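Local coordinates for muramoyltetrapeptide carboxypeptidase (Oxalobacter formigenes OXCC13, PDB 6UUK), which probably hydrolyses, as a serine-type LD-carboxypeptidase of the S66 family, the terminal D-alanine from muramoyl tetrapeptides of the bacterial cell wall, at residues A99-R104 / T129-H134; R180-A185 / H316-V321; K272-G277 / S302-P307. One frame throughout, in Å; residues are numbered along the deposited sequence.

Contact 1 of 3, residues A99-R104 / T129-H134; sequences ANDEER and TTRLLH
Asp101 and Arg131 come together because Asp101 CG stands anti to the carbonyl carbon (chi1 -54°) while the Arg131 chain runs extended from CG to NE, carrying its CD past the carboxylate. Asp101 OD1 lies 3.5 Å from Arg131 CD and sits at the edge of that guanidinium; carboxylate and guanidinium planes are turned 89° apart, and the salt bridge from OD1 to Arg131 NH2 is long, 4.0 Å. Arg131 has a stronger mate in Glu256 of the second subunit. Within helix 101-111 Asp101 OD1 accepts from Arg104 NH2 at 2.7 Å, on the anti side and 27° out of the carboxylate plane. The carboxylate, tightly bound to Arg104 and only loosely to Arg131, is likely to soften their repulsion. Leu132 crosses Arg104 at about a right angle, its CD2 3.6 Å from Arg104 NH2 and as close to Asp101 O. An alanine at Asp101 would probably leave Arg104 without its carboxylate mate, Arg131 without its long ion pair and Trp299 of the second subunit without its acceptor. Asn100 caps the helix through OD1. This is a buried salt-bridge network joining the start of helix 101-111 to the loop after strand 119-122 at the subunit interface.

Contact 2 of 3, residues R180-A185 / H316-V321; sequences RGDLSA and HTKDKV
Lys318 reaches across to Arg180, Ser184 and Asp182 in turn, and its side chain is easiest to follow outward from CB. Lys318 CB lies 3.5 Å from Arg180 NH1. Lys318 CG, set anti to the backbone N (chi1 166°), touches two neighbours: Arg180 NH1 at 3.3 Å and Ser184 CB at 3.6 Å. From there the chain is fully extended, so the methylenes run straight toward the 180-185 loop. CD still touches Arg180 NH1, and CE comes near both Asp182 OD1 and the backbone oxygen of Asp182. At the tip, Lys318 NZ forms a salt bridge with Asp182 OD1, modelled at a very short 2.5 Å whose exact value is doubtful.

Arg180 crosses this lysine at about a right angle. Its NH1 makes a weak bond to Asp182 O, which lies at the edge of the guanidinium, while NE donates to Ser176 O, its stronger partner. The second polar link is a hydrogen bond from Ser184 OG to Asp319 OD1 at 2.5 Å, arriving from above the carboxylate plane, 56° out of it. That same OG accepts from Thr187 N and so caps helix 185-196, whereas Thr187 OG1 is bonded to Lys318 O and Lys320 N. Asp182 itself is the centre of an inverse gamma turn.

The contact ties the loop leading into helix 185-196 to the loop ahead of strand 323-325. Segment 316-321 starts with His316, predicted to belong to the charge relay system, although its ring lies away from this contact. Chemically, the lysine carries its aliphatic length past a like-charged guanidinium, with Lys318 NZ 4.9 Å from Arg180 NH1, and the Asp182 carboxylate at its end is likely to offset part of that repulsion in a contact lying at the surface.

Contact 3 of 3, residues K272-G277 / S302-P307; sequences KALVLG and SRLSIP
Ile306 pushes its CD1 methyl against the backbone of the facing strand, filling the shallow hollow between Ala273 C and Leu274 N and CB. Ile306 CD1 lies 3.8 Å from Leu274 CB. The reach comes from chi1 of 66°, which places CG1 between the backbone N and the carbonyl carbon, and from an extended chi2 that sends CD1 onward. Next to it, the leucine pair packs farther out from the backbone: Leu274 has CG anti to the backbone N, and its CD2 meets Leu304 CD1 at 3.7 Å, methyl against methyl, the two side chains crossing at about a right angle.

Pro307 packs at the start of the strand, against Lys272 and Ala273. Its ring carbon CD lies 3.3 Å from Lys272 O, with CG close by, so the ring edge formed by these two atoms covers that carbonyl; Pro307 CG also touches Ala273 CB at 4.0 Å. The one polar link is Leu274 N to Pro307 O, 2.9 Å and nearly straight at 175°, with the N-H approaching almost on the C=O axis. Pro307 O takes this one hydrogen bond, with the CA-H of Ala273 touching it, 3.4 Å away at Ala273 CA.

The backbone pairing continues beyond Pro307, Leu274 also bonding to Val309. Strand 273-280 therefore lies between strand 242-248, to which Ala273 and Val275 are bonded, and the edge strand 308-310. Leu274 also packs on Leu300 of helix 293-303 and on Val308, so the contact closes the beta-alpha-beta unit of strand 273-280, helix 293-303 and strand 308-310 where the helix ends and the chain turns back into the sheet.

From the N terminus, contact 1 comes first: it closes a loop from the start of helix 101-111, through strand 119-122, to the segment before helix 138-142, all within the LD-carboxypeptidase N-terminal domain. The chain then reaches 180-185, where contact 2 opens; it shuts only at 316-321, joining the loop before helix 185-196 to the loop before strand 323-325. Contact 3 falls wholly within that long excursion, closing the short run from strand 273-280 through helix 293-303. Contact 1 precedes both, and none of the three cross. Contacts 1 and 3 lie on opposite sides of the chain's centre, about 34 Å apart between their own centres.

Contact 1 of 3, residues A99-R104 / T129-H134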
loop_
_atom_site.group_PDB
_atom_site.type_symbol
_atom_site.label_atom_id
_atom_site.label_comp_id
_atom_site.label_asym_id
_atom_site.label_seq_id
_atom_site.Cartn_x
_atom_site.Cartn_y
_atom_site.Cartn_z
ATOM N N ALA B 99 -20.710 -11.995 -3.536
ATOM C CA ALA B 99 -20.936 -12.766 -4.753
ATOM C C ALA B 99 -19.599 -12.913 -5.465
ATOM O O ALA B 99 -18.600 -12.298 -5.082
ATOM C CB ALA B 99 -21.974 -12.106 -5.665
ATOM N N ASN B 100 -19.591 -13.743 -6.505
ATOM C CA ASN B 100 -18.387 -13.914 -7.300
ATOM C C ASN B 100 -18.099 -12.641 -8.097
ATOM O O ASN B 100 -18.942 -11.749 -8.228
ATOM C CB ASN B 100 -18.521 -15.119 -8.232
ATOM C CG ASN B 100 -19.703 -15.001 -9.174
ATOM O OD1 ASN B 100 -19.615 -14.362 -10.222
ATOM N ND2 ASN B 100 -20.814 -15.628 -8.807
ATOM N N ASP B 101 -16.877 -12.564 -8.633
ATOM C CA ASP B 101 -16.454 -11.363 -9.347
ATOM C C ASP B 101 -17.366 -11.070 -10.533
ATOM O O ASP B 101 -17.704 -9.910 -10.794
ATOM C CB ASP B 101 -15.006 -11.512 -9.813
ATOM C CG ASP B 101 -14.065 -11.877 -8.682
ATOM O OD1 ASP B 101 -14.351 -11.506 -7.524
ATOM O OD2 ASP B 101 -13.038 -12.535 -8.952
ATOM N N GLU B 102 -17.778 -12.111 -11.257
ATOM C CA GLU B 102 -18.650 -11.910 -12.408
ATOM C C GLU B 102 -20.062 -11.529 -11.981
ATOM O O GLU B 102 -20.726 -10.748 -12.671
ATOM C CB GLU B 102 -18.680 -13.168 -13.278
ATOM C CG GLU B 102 -17.320 -13.599 -13.818
ATOM C CD GLU B 102 -16.484 -14.341 -12.789
ATOM O OE1 GLU B 102 -17.045 -14.751 -11.751
ATOM O OE2 GLU B 102 -15.268 -14.510 -13.017
ATOM N N GLU B 103 -20.535 -12.064 -10.854
ATOM C CA GLU B 103 -21.872 -11.715 -10.384
ATOM C C GLU B 103 -21.897 -10.315 -9.786
ATOM O O GLU B 103 -22.837 -9.550 -10.031
ATOM C CB GLU B 103 -22.363 -12.746 -9.368
ATOM C CG GLU B 103 -23.755 -12.464 -8.821
ATOM C CD GLU B 103 -24.829 -12.491 -9.896
ATOM O OE1 GLU B 103 -24.658 -13.220 -10.896
ATOM O OE2 GLU B 103 -25.845 -11.782 -9.738
ATOM N N ARG B 104 -20.878 -9.962 -8.998
ATOM C CA ARG B 104 -20.795 -8.602 -8.475
ATOM C C ARG B 104 -20.658 -7.587 -9.601
ATOM O O ARG B 104 -21.177 -6.471 -9.499
ATOM C CB ARG B 104 -19.623 -8.470 -7.500
ATOM C CG ARG B 104 -19.716 -9.358 -6.275
ATOM C CD ARG B 104 -18.761 -8.899 -5.180
ATOM N NE ARG B 104 -17.412 -8.651 -5.683
ATOM C CZ ARG B 104 -16.478 -9.588 -5.820
ATOM N NH1 ARG B 104 -16.746 -10.846 -5.500
ATOM N NH2 ARG B 104 -15.278 -9.266 -6.283
ATOM N N THR B 129 -13.849 -4.719 -5.364
ATOM C CA THR B 129 -13.839 -3.659 -6.365
ATOM C C THR B 129 -12.649 -3.811 -7.308
ATOM O O THR B 129 -12.801 -3.751 -8.529
ATOM C CB THR B 129 -13.792 -2.265 -5.710
ATOM O OG1 THR B 129 -14.925 -2.102 -4.848
ATOM C CG2 THR B 129 -13.808 -1.179 -6.768
ATOM N N THR B 130 -11.462 -4.005 -6.729
ATOM C CA THR B 130 -10.263 -4.199 -7.539
ATOM C C THR B 130 -10.337 -5.491 -8.346
ATOM O O THR B 130 -9.855 -5.539 -9.484
ATOM C CB THR B 130 -9.022 -4.196 -6.641
ATOM O OG1 THR B 130 -8.878 -2.908 -6.028
ATOM C CG2 THR B 130 -7.765 -4.508 -7.443
ATOM N N ARG B 131 -10.958 -6.532 -7.787
ATOM C CA ARG B 131 -11.038 -7.826 -8.457
ATOM C C ARG B 131 -11.846 -7.790 -9.749
ATOM O O ARG B 131 -11.850 -8.787 -10.478
ATOM C CB ARG B 131 -11.652 -8.869 -7.524
ATOM C CG ARG B 131 -10.664 -9.585 -6.624
ATOM C CD ARG B 131 -11.304 -10.830 -6.030
ATOM N NE ARG B 131 -10.330 -11.703 -5.381
ATOM C CZ ARG B 131 -10.581 -12.956 -5.018
ATOM N NH1 ARG B 131 -9.639 -13.682 -4.433
ATOM N NH2 ARG B 131 -11.774 -13.487 -5.248
ATOM N N LEU B 132 -12.529 -6.684 -10.051
ATOM C CA LEU B 132 -13.424 -6.661 -11.201
ATOM C C LEU B 132 -13.342 -5.347 -11.969
ATOM O O LEU B 132 -14.315 -4.946 -12.617
ATOM C CB LEU B 132 -14.867 -6.930 -10.764
ATOM C CG LEU B 132 -15.336 -6.325 -9.437
ATOM C CD1 LEU B 132 -15.692 -4.851 -9.578
ATOM C CD2 LEU B 132 -16.513 -7.109 -8.881
ATOM N N LEU B 133 -12.193 -4.669 -11.924
ATOM C CA LEU B 133 -12.042 -3.433 -12.686
ATOM C C LEU B 133 -12.128 -3.685 -14.187
ATOM O O LEU B 133 -12.620 -2.830 -14.931
ATOM C CB LEU B 133 -10.717 -2.756 -12.339
ATOM C CG LEU B 133 -10.634 -2.076 -10.970
ATOM C CD1 LEU B 133 -9.237 -1.531 -10.732
ATOM C CD2 LEU B 133 -11.669 -0.968 -10.863
ATOM N N HIS B 134 -11.663 -4.848 -14.647
ATOM C CA HIS B 134 -11.734 -5.179 -16.063
ATOM C C HIS B 134 -13.084 -5.756 -16.465
ATOM O O HIS B 134 -13.428 -5.725 -17.651
ATOM C CB HIS B 134 -10.622 -6.164 -16.428
ATOM C CG HIS B 134 -9.244 -5.637 -16.177
ATOM N ND1 HIS B 134 -8.615 -4.762 -17.036
ATOM C CD2 HIS B 134 -8.373 -5.861 -15.165
ATOM C CE1 HIS B 134 -7.416 -4.469 -16.564
ATOM N NE2 HIS B 134 -7.244 -5.124 -15.429
#

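Contact 2 of 3, residues R180-A185 / H316-V321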
loop_
_atom_site.group_PDB
_atom_site.type_symbol
_atom_site.label_atom_id
_atom_site.label_comp_id
_atom_site.label_asym_id
_atom_site.label_seq_id
_atom_site.Cartn_x
_atom_site.Cartn_y
_atom_site.Cartn_z
ATOM N N ARG B 180 -26.441 1.211 11.527
ATOM C CA ARG B 180 -26.198 1.461 12.939
ATOM C C ARG B 180 -27.442 2.022 13.619
ATOM O O ARG B 180 -28.230 2.759 13.021
ATOM C CB ARG B 180 -25.030 2.430 13.117
ATOM C CG ARG B 180 -25.199 3.751 12.385
ATOM C CD ARG B 180 -24.296 4.815 12.982
ATOM N NE ARG B 180 -22.905 4.381 13.047
ATOM C CZ ARG B 180 -22.002 4.895 13.875
ATOM N NH1 ARG B 180 -22.349 5.855 14.721
ATOM N NH2 ARG B 180 -20.757 4.442 13.867
ATOM N N GLY B 181 -27.619 1.653 14.890
ATOM C CA GLY B 181 -28.691 2.220 15.687
ATOM C C GLY B 181 -28.428 3.626 16.175
ATOM O O GLY B 181 -29.380 4.367 16.440
ATOM N N ASP B 182 -27.158 4.009 16.300
ATOM C CA ASP B 182 -26.784 5.365 16.697
ATOM C C ASP B 182 -26.590 6.238 15.456
ATOM O O ASP B 182 -25.501 6.733 15.162
ATOM C CB ASP B 182 -25.530 5.330 17.566
ATOM C CG ASP B 182 -25.330 6.607 18.366
ATOM O OD1 ASP B 182 -25.233 7.693 17.759
ATOM O OD2 ASP B 182 -25.271 6.522 19.610
ATOM N N LEU B 183 -27.688 6.413 14.719
ATOM C CA LEU B 183 -27.645 7.133 13.454
ATOM C C LEU B 183 -27.156 8.563 13.652
ATOM O O LEU B 183 -27.461 9.211 14.657
ATOM C CB LEU B 183 -29.028 7.138 12.801
ATOM C CG LEU B 183 -29.514 5.807 12.225
ATOM C CD1 LEU B 183 -30.949 5.925 11.737
ATOM C CD2 LEU B 183 -28.602 5.353 11.097
ATOM N N SER B 184 -26.391 9.050 12.681
ATOM C CA SER B 184 -25.802 10.381 12.730
ATOM C C SER B 184 -26.626 11.329 11.869
ATOM O O SER B 184 -26.751 11.124 10.658
ATOM C CB SER B 184 -24.350 10.351 12.251
ATOM O OG SER B 184 -23.794 11.654 12.228
ATOM N N ALA B 185 -27.188 12.364 12.498
ATOM C CA ALA B 185 -27.895 13.386 11.736
ATOM C C ALA B 185 -26.937 14.201 10.880
ATOM O O ALA B 185 -27.312 14.657 9.795
ATOM C CB ALA B 185 -28.680 14.298 12.677
ATOM N N HIS B 316 -13.666 7.284 8.298
ATOM C CA HIS B 316 -14.460 6.200 8.875
ATOM C C HIS B 316 -14.963 6.571 10.265
ATOM O O HIS B 316 -14.783 5.835 11.234
ATOM C CB HIS B 316 -13.651 4.911 8.912
ATOM C CG HIS B 316 -13.241 4.417 7.559
ATOM N ND1 HIS B 316 -12.313 5.067 6.776
ATOM C CD2 HIS B 316 -13.633 3.330 6.854
ATOM C CE1 HIS B 316 -12.150 4.404 5.644
ATOM N NE2 HIS B 316 -12.940 3.346 5.666
ATOM N N THR B 317 -15.598 7.734 10.361
ATOM C CA THR B 317 -16.155 8.237 11.604
ATOM C C THR B 317 -17.674 8.268 11.517
ATOM O O THR B 317 -18.260 8.144 10.437
ATOM C CB THR B 317 -15.621 9.640 11.918
ATOM O OG1 THR B 317 -15.954 10.532 10.846
ATOM C CG2 THR B 317 -14.110 9.610 12.088
ATOM N N LYS B 318 -18.311 8.429 12.678
ATOM C CA LYS B 318 -19.767 8.530 12.711
ATOM C C LYS B 318 -20.247 9.740 11.920
ATOM O O LYS B 318 -21.165 9.636 11.100
ATOM C CB LYS B 318 -20.257 8.602 14.157
ATOM C CG LYS B 318 -21.703 9.045 14.289
ATOM C CD LYS B 318 -22.129 9.135 15.743
ATOM C CE LYS B 318 -23.535 9.695 15.866
ATOM N NZ LYS B 318 -23.981 9.752 17.283
ATOM N N ASP B 319 -19.634 10.898 12.154
ATOM C CA ASP B 319 -19.975 12.117 11.433
ATOM C C ASP B 319 -19.035 12.283 10.245
ATOM O O ASP B 319 -17.823 12.438 10.423
ATOM C CB ASP B 319 -19.896 13.333 12.355
ATOM C CG ASP B 319 -21.088 13.438 13.281
ATOM O OD1 ASP B 319 -21.739 12.403 13.538
ATOM O OD2 ASP B 319 -21.383 14.560 13.740
ATOM N N LYS B 320 -19.596 12.245 9.039
ATOM C CA LYS B 320 -18.827 12.428 7.819
ATOM C C LYS B 320 -19.654 13.230 6.827
ATOM O O LYS B 320 -20.882 13.296 6.920
ATOM C CB LYS B 320 -18.412 11.085 7.201
ATOM C CG LYS B 320 -19.562 10.309 6.580
ATOM C CD LYS B 320 -19.108 8.947 6.085
ATOM C CE LYS B 320 -18.670 8.063 7.240
ATOM N NZ LYS B 320 -18.194 6.732 6.778
ATOM N N VAL B 321 -18.965 13.844 5.872
ATOM C CA VAL B 321 -19.607 14.633 4.832
ATOM C C VAL B 321 -19.536 13.870 3.516
ATOM O O VAL B 321 -18.776 12.909 3.359
ATOM C CB VAL B 321 -18.970 16.031 4.689
ATOM C CG1 VAL B 321 -19.166 16.838 5.962
ATOM C CG2 VAL B 321 -17.492 15.907 4.353
#

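Contact 3 of 3, residues K272-G277 / S302-P307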
loop_
_atom_site.group_PDB
_atom_site.type_symbol
_atom_site.label_atom_id
_atom_site.label_comp_id
_atom_site.label_asym_id
_atom_site.label_seq_id
_atom_site.Cartn_x
_atom_site.Cartn_y
_atom_site.Cartn_z
ATOM N N LYS B 272 -2.870 21.429 -6.195
ATOM C CA LYS B 272 -2.771 22.762 -5.613
ATOM C C LYS B 272 -2.709 22.740 -4.093
ATOM O O LYS B 272 -2.099 23.635 -3.494
ATOM C CB LYS B 272 -3.954 23.625 -6.064
ATOM C CG LYS B 272 -3.944 23.963 -7.546
ATOM C CD LYS B 272 -5.109 24.868 -7.919
ATOM C CE LYS B 272 -5.062 25.250 -9.391
ATOM N NZ LYS B 272 -6.220 26.098 -9.786
ATOM N N ALA B 273 -3.320 21.745 -3.456
ATOM C CA ALA B 273 -3.301 21.641 -2.004
ATOM C C ALA B 273 -3.665 20.220 -1.604
ATOM O O ALA B 273 -4.401 19.530 -2.315
ATOM C CB ALA B 273 -4.265 22.641 -1.352
ATOM N N LEU B 274 -3.138 19.794 -0.460
ATOM C CA LEU B 274 -3.419 18.481 0.107
ATOM C C LEU B 274 -4.276 18.662 1.351
ATOM O O LEU B 274 -3.898 19.400 2.267
ATOM C CB LEU B 274 -2.126 17.739 0.446
ATOM C CG LEU B 274 -2.286 16.389 1.148
ATOM C CD1 LEU B 274 -3.015 15.396 0.254
ATOM C CD2 LEU B 274 -0.935 15.838 1.579
ATOM N N VAL B 275 -5.427 17.994 1.381
ATOM C CA VAL B 275 -6.364 18.078 2.495
ATOM C C VAL B 275 -6.358 16.744 3.227
ATOM O O VAL B 275 -6.500 15.684 2.605
ATOM C CB VAL B 275 -7.779 18.441 2.016
ATOM C CG1 VAL B 275 -8.704 18.642 3.203
ATOM C CG2 VAL B 275 -7.738 19.692 1.155
ATOM N N LEU B 276 -6.190 16.795 4.546
ATOM C CA LEU B 276 -6.126 15.600 5.376
ATOM C C LEU B 276 -7.455 15.412 6.096
ATOM O O LEU B 276 -7.888 16.290 6.851
ATOM C CB LEU B 276 -4.979 15.695 6.382
ATOM C CG LEU B 276 -3.662 15.016 5.999
ATOM C CD1 LEU B 276 -3.166 15.504 4.648
ATOM C CD2 LEU B 276 -2.610 15.250 7.072
ATOM N N GLY B 277 -8.098 14.270 5.861
ATOM C CA GLY B 277 -9.331 13.922 6.539
ATOM C C GLY B 277 -9.075 13.295 7.891
ATOM O O GLY B 277 -8.066 13.569 8.553
ATOM N N SER B 302 7.395 20.027 5.329
ATOM C CA SER B 302 8.750 20.397 4.937
ATOM C C SER B 302 9.166 19.705 3.646
ATOM O O SER B 302 9.916 20.279 2.849
ATOM C CB SER B 302 9.733 20.067 6.060
ATOM O OG SER B 302 9.436 20.802 7.234
ATOM N N ARG B 303 8.688 18.479 3.422
ATOM C CA ARG B 303 9.022 17.755 2.201
ATOM C C ARG B 303 8.173 18.223 1.024
ATOM O O ARG B 303 8.702 18.509 -0.056
ATOM C CB ARG B 303 8.849 16.250 2.421
ATOM C CG ARG B 303 8.690 15.441 1.138
ATOM C CD ARG B 303 9.959 15.449 0.297
ATOM N NE ARG B 303 10.976 14.546 0.826
ATOM C CZ ARG B 303 11.137 13.289 0.424
ATOM N NH1 ARG B 303 10.346 12.785 -0.513
ATOM N NH2 ARG B 303 12.089 12.536 0.957
ATOM N N LEU B 304 6.859 18.306 1.214
ATOM C CA LEU B 304 5.968 18.646 0.114
ATOM C C LEU B 304 6.128 20.106 -0.294
ATOM O O LEU B 304 6.486 20.969 0.513
ATOM C CB LEU B 304 4.514 18.375 0.498
ATOM C CG LEU B 304 4.128 16.922 0.778
ATOM C CD1 LEU B 304 2.614 16.781 0.841
ATOM C CD2 LEU B 304 4.719 15.992 -0.270
ATOM N N SER B 305 5.857 20.372 -1.570
ATOM C CA SER B 305 5.877 21.724 -2.111
ATOM C C SER B 305 4.499 22.369 -2.146
ATOM O O SER B 305 4.401 23.569 -2.420
ATOM C CB SER B 305 6.473 21.719 -3.524
ATOM O OG SER B 305 5.729 20.874 -4.388
ATOM N N ILE B 306 3.442 21.609 -1.878
ATOM C CA ILE B 306 2.079 22.133 -1.879
ATOM C C ILE B 306 1.628 22.318 -0.435
ATOM O O ILE B 306 2.139 21.634 0.463
ATOM C CB ILE B 306 1.125 21.205 -2.649
ATOM C CG1 ILE B 306 0.975 19.867 -1.922
ATOM C CG2 ILE B 306 1.629 20.988 -4.067
ATOM C CD1 ILE B 306 -0.061 18.952 -2.537
ATOM N N PRO B 307 0.694 23.227 -0.159
ATOM C CA PRO B 307 0.217 23.388 1.220
ATOM C C PRO B 307 -0.636 22.206 1.654
ATOM O O PRO B 307 -1.419 21.660 0.875
ATOM C CB PRO B 307 -0.602 24.680 1.162
ATOM C CG PRO B 307 -1.047 24.775 -0.260
ATOM C CD PRO B 307 0.083 24.209 -1.073
#